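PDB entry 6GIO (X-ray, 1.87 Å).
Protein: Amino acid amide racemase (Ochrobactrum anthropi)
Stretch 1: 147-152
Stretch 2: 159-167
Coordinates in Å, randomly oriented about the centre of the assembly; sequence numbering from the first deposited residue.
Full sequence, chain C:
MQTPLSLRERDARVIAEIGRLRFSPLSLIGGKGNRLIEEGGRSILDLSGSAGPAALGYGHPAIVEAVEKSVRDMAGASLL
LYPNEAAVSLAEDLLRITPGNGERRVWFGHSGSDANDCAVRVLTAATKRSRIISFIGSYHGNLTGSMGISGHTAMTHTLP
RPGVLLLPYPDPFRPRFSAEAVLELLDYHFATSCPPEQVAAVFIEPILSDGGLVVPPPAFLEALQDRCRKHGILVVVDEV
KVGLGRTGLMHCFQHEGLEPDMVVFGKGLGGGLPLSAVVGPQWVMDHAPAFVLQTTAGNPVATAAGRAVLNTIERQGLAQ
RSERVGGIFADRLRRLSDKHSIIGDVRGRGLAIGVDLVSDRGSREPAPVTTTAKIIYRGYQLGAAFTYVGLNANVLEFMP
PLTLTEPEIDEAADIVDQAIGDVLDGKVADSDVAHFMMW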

ATOM      1  N   MET C 147      -9.965  -5.654   6.052  1.00 31.16           N
ATOM      2  CA  MET C 147     -10.177  -6.918   6.763  1.00 32.48           C
ATOM      3  C   MET C 147     -11.442  -6.831   7.625  1.00 31.75           C
ATOM      4  O   MET C 147     -12.177  -7.807   7.776  1.00 29.84           O
ATOM      5  CB  MET C 147      -8.969  -7.220   7.632  1.00 33.28           C
ATOM      6  CG  MET C 147      -9.061  -8.500   8.434  1.00 38.93           C
ATOM      7  SD  MET C 147      -7.538  -8.766   9.385  1.00 41.90           S
ATOM      8  CE  MET C 147      -7.719  -7.521  10.655  1.00 42.13           C
ATOM      9  N   GLY C 148     -11.703  -5.646   8.161  1.00 31.32           N
ATOM     10  CA  GLY C 148     -12.902  -5.392   8.961  1.00 30.18           C
ATOM     11  C   GLY C 148     -14.238  -5.682   8.295  1.00 28.24           C
ATOM     12  O   GLY C 148     -15.227  -5.970   8.977  1.00 26.03           O
ATOM     13  N   ILE C 149     -14.284  -5.581   6.977  1.00 27.95           N
ATOM     14  CA  ILE C 149     -15.524  -5.866   6.231  1.00 29.35           C
ATOM     15  C   ILE C 149     -15.440  -7.226   5.529  1.00 28.78           C
ATOM     16  O   ILE C 149     -16.316  -7.585   4.774  1.00 27.72           O
ATOM     17  CB  ILE C 149     -15.859  -4.741   5.236  1.00 28.53           C
ATOM     18  CG1 ILE C 149     -14.715  -4.536   4.242  1.00 30.10           C
ATOM     19  CG2 ILE C 149     -16.153  -3.454   5.982  1.00 28.74           C
ATOM     20  CD1 ILE C 149     -15.170  -3.984   2.915  1.00 28.76           C
ATOM     21  N   SER C 150     -14.384  -7.987   5.804  1.00 27.82           N
ATOM     22  CA  SER C 150     -14.185  -9.266   5.173  1.00 29.52           C
ATOM     23  C   SER C 150     -14.834 -10.398   5.968  1.00 30.91           C
ATOM     24  O   SER C 150     -14.968 -10.304   7.175  1.00 30.16           O
ATOM     25  CB  SER C 150     -12.692  -9.524   5.019  1.00 30.76           C
ATOM     26  OG  SER C 150     -12.137  -8.586   4.095  1.00 32.00           O
ATOM     27  N   GLY C 151     -15.242 -11.469   5.292  1.00 30.85           N
ATOM     28  CA  GLY C 151     -15.824 -12.615   5.988  1.00 30.34           C
ATOM     29  C   GLY C 151     -14.999 -13.889   6.012  1.00 29.80           C
ATOM     30  O   GLY C 151     -15.508 -14.940   6.387  1.00 28.95           O
ATOM     31  N   HIS C 152     -13.734 -13.833   5.638  1.00 33.09           N
ATOM     32  CA  HIS C 152     -12.999 -15.092   5.429  1.00 37.75           C
ATOM     33  C   HIS C 152     -12.493 -15.643   6.765  1.00 36.98           C
ATOM     34  O   HIS C 152     -12.132 -14.888   7.663  1.00 34.37           O
ATOM     35  CB  HIS C 152     -11.858 -14.927   4.397  1.00 40.33           C
ATOM     36  CG  HIS C 152     -11.295 -16.228   3.877  1.00 43.59           C
ATOM     37  ND1 HIS C 152     -10.285 -16.918   4.520  1.00 40.78           N
ATOM     38  CD2 HIS C 152     -11.568 -16.937   2.751  1.00 43.54           C
ATOM     39  CE1 HIS C 152      -9.979 -18.004   3.832  1.00 41.90           C
ATOM     40  NE2 HIS C 152     -10.735 -18.036   2.749  1.00 44.27           N
ATOM     41  N   LEU C 159     -12.155  -9.247  15.436  1.00 32.11           N
ATOM     42  CA  LEU C 159     -13.589  -8.995  15.289  1.00 32.42           C
ATOM     43  C   LEU C 159     -13.873  -8.134  14.077  1.00 31.46           C
ATOM     44  O   LEU C 159     -13.085  -7.273  13.740  1.00 31.04           O
ATOM     45  CB  LEU C 159     -14.130  -8.305  16.551  1.00 35.79           C
ATOM     46  CG  LEU C 159     -14.267  -9.156  17.832  1.00 35.25           C
ATOM     47  CD1 LEU C 159     -14.910  -8.328  18.912  1.00 34.67           C
ATOM     48  CD2 LEU C 159     -15.092 -10.425  17.617  1.00 34.83           C
ATOM     49  N   PRO C 160     -15.004  -8.345  13.411  1.00 34.72           N
ATOM     50  CA  PRO C 160     -15.305  -7.398  12.337  1.00 33.08           C
ATOM     51  C   PRO C 160     -15.623  -5.990  12.799  1.00 32.01           C
ATOM     52  O   PRO C 160     -15.988  -5.761  13.928  1.00 32.31           O
ATOM     53  CB  PRO C 160     -16.572  -7.975  11.677  1.00 34.86           C
ATOM     54  CG  PRO C 160     -16.838  -9.291  12.346  1.00 35.57           C
ATOM     55  CD  PRO C 160     -16.115  -9.286  13.649  1.00 35.80           C
ATOM     56  N   ARG C 161     -15.479  -5.063  11.870  1.00 32.21           N
ATOM     57  CA  ARG C 161     -16.043  -3.728  11.947  1.00 30.42           C
ATOM     58  C   ARG C 161     -17.486  -3.770  12.468  1.00 29.76           C
ATOM     59  O   ARG C 161     -18.290  -4.567  11.995  1.00 28.31           O
ATOM     60  CB  ARG C 161     -15.980  -3.111  10.544  1.00 29.51           C
ATOM     61  CG  ARG C 161     -16.267  -1.638  10.475  1.00 31.73           C
ATOM     62  CD  ARG C 161     -16.594  -1.206   9.054  1.00 31.77           C
ATOM     63  NE  ARG C 161     -16.929   0.218   9.007  1.00 31.42           N
ATOM     64  CZ  ARG C 161     -16.027   1.201   8.976  1.00 30.40           C
ATOM     65  NH1 ARG C 161     -14.729   0.924   8.995  1.00 29.01           N
ATOM     66  NH2 ARG C 161     -16.420   2.460   8.929  1.00 28.86           N
ATOM     67  N   PRO C 162     -17.810  -2.935  13.477  1.00 30.29           N
ATOM     68  CA  PRO C 162     -19.201  -2.841  13.915  1.00 30.71           C
ATOM     69  C   PRO C 162     -20.112  -2.378  12.798  1.00 28.91           C
ATOM     70  O   PRO C 162     -19.727  -1.499  12.005  1.00 32.34           O
ATOM     71  CB  PRO C 162     -19.181  -1.770  15.037  1.00 32.13           C
ATOM     72  CG  PRO C 162     -17.762  -1.645  15.441  1.00 32.34           C
ATOM     73  CD  PRO C 162     -16.905  -2.089  14.281  1.00 31.97           C
ATOM     74  N   GLY C 163     -21.300  -2.961  12.736  1.00 26.22           N
ATOM     75  CA  GLY C 163     -22.284  -2.598  11.726  1.00 29.22           C
ATOM     76  C   GLY C 163     -22.220  -3.437  10.440  1.00 27.46           C
ATOM     77  O   GLY C 163     -22.955  -3.158   9.501  1.00 26.08           O
ATOM     78  N   VAL C 164     -21.377  -4.470  10.419  1.00 25.61           N
ATOM     79  CA  VAL C 164     -21.256  -5.369   9.252  1.00 25.93           C
ATOM     80  C   VAL C 164     -22.254  -6.528   9.349  1.00 25.76           C
ATOM     81  O   VAL C 164     -22.319  -7.272  10.350  1.00 23.64           O
ATOM     82  CB  VAL C 164     -19.802  -5.901   9.067  1.00 27.02           C
ATOM     83  CG1 VAL C 164     -19.729  -6.956   7.963  1.00 28.13           C
ATOM     84  CG2 VAL C 164     -18.879  -4.748   8.716  1.00 26.37           C
ATOM     85  N   LEU C 165     -23.056  -6.654   8.297  1.00 25.00           N
ATOM     86  CA  LEU C 165     -23.970  -7.768   8.114  1.00 25.47           C
ATOM     87  C   LEU C 165     -23.292  -8.723   7.169  1.00 24.66           C
ATOM     88  O   LEU C 165     -23.084  -8.355   6.004  1.00 23.35           O
ATOM     89  CB  LEU C 165     -25.298  -7.273   7.495  1.00 25.64           C
ATOM     90  CG  LEU C 165     -26.350  -8.370   7.203  1.00 26.40           C
ATOM     91  CD1 LEU C 165     -26.529  -9.242   8.431  1.00 26.75           C
ATOM     92  CD2 LEU C 165     -27.700  -7.805   6.763  1.00 27.27           C
ATOM     93  N   LEU C 166     -22.920  -9.912   7.674  1.00 25.47           N
ATOM     94  CA  LEU C 166     -22.355 -11.015   6.870  1.00 23.82           C
ATOM     95  C   LEU C 166     -23.380 -12.086   6.430  1.00 23.80           C
ATOM     96  O   LEU C 166     -24.017 -12.729   7.259  1.00 24.46           O
ATOM     97  CB  LEU C 166     -21.248 -11.720   7.636  1.00 24.24           C
ATOM     98  CG  LEU C 166     -19.947 -10.952   7.809  1.00 25.62           C
ATOM     99  CD1 LEU C 166     -19.029 -11.766   8.728  1.00 29.75           C
ATOM    100  CD2 LEU C 166     -19.227 -10.652   6.503  1.00 25.04           C
ATOM    101  N   LEU C 167     -23.516 -12.293   5.119  1.00 23.91           N
ATOM    102  CA  LEU C 167     -24.469 -13.243   4.568  1.00 23.37           C
ATOM    103  C   LEU C 167     -23.745 -14.384   3.932  1.00 23.50           C
ATOM    104  O   LEU C 167     -22.647 -14.171   3.428  1.00 23.78           O
ATOM    105  CB  LEU C 167     -25.271 -12.569   3.462  1.00 23.88           C
ATOM    106  CG  LEU C 167     -26.127 -11.350   3.813  1.00 25.23           C
ATOM    107  CD1 LEU C 167     -26.646 -10.712   2.544  1.00 26.23           C
ATOM    108  CD2 LEU C 167     -27.263 -11.748   4.732  1.00 26.66           C
TER

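What ties the two backbones together? A single hydrogen bond does so, from Arg-161 N to Gly-148 O at 3.0 Å, with an N-H...O angle of 140°. Gly-148 sits inside a type I turn running from Met-147 to Ser-150, closed by Ser-150 N to Met-147 O at 3.0 Å, which leaves its own carbonyl free for the second stretch. Pro-160, which as a proline has no amide hydrogen, rests beside the same carbonyl, its CB 3.6 Å from Gly-148 O.

Why does glycine suit position 148? The chains come close here, with Gly-148 CA 4.6 Å from Pro-160 CA, and Arg-161 directs its CA-to-CB bond toward the first stretch. An ideal CB on Gly-148 would lie just 3.4 Å from Arg-161 CB, a tight fit that the bare backbone avoids.

How do Ile-149, Arg-161 and Val-164 share the apolar part of the contact? Ile-149 adopts chi1 p and chi2 t; its CG2 meets Val-164 CG2 at 4.1 Å and Arg-161 CD at 3.8 Å, while its CD1 leads away. Arg-161 is extended, with chi1, chi2 and chi3 all t, so its aliphatic methylenes pass the isoleucine while the charged end continues beyond. Val-164, with chi1 at 173° (t), also brings CG2 to 3.9 Å from Gly-148 O. A type II turn from Arg-161 to Val-164, with Gly-163 at a phi of 92° that favours glycine, leads into the strand.

What closes the far end? Leu-166, two residues along the strand from Val-164, likewise directs its CA-to-CB bond toward the first stretch. Its m, t rotamer places CD2 4.0 Å from Gly-151 CA and 4.3 Å from Ser-150 O. Gly-151 leaves room for that methyl: an ideal CB there would come within 3.3 Å of Leu-166 CD2. Altogether the contact buries 264 Å², counting both sides.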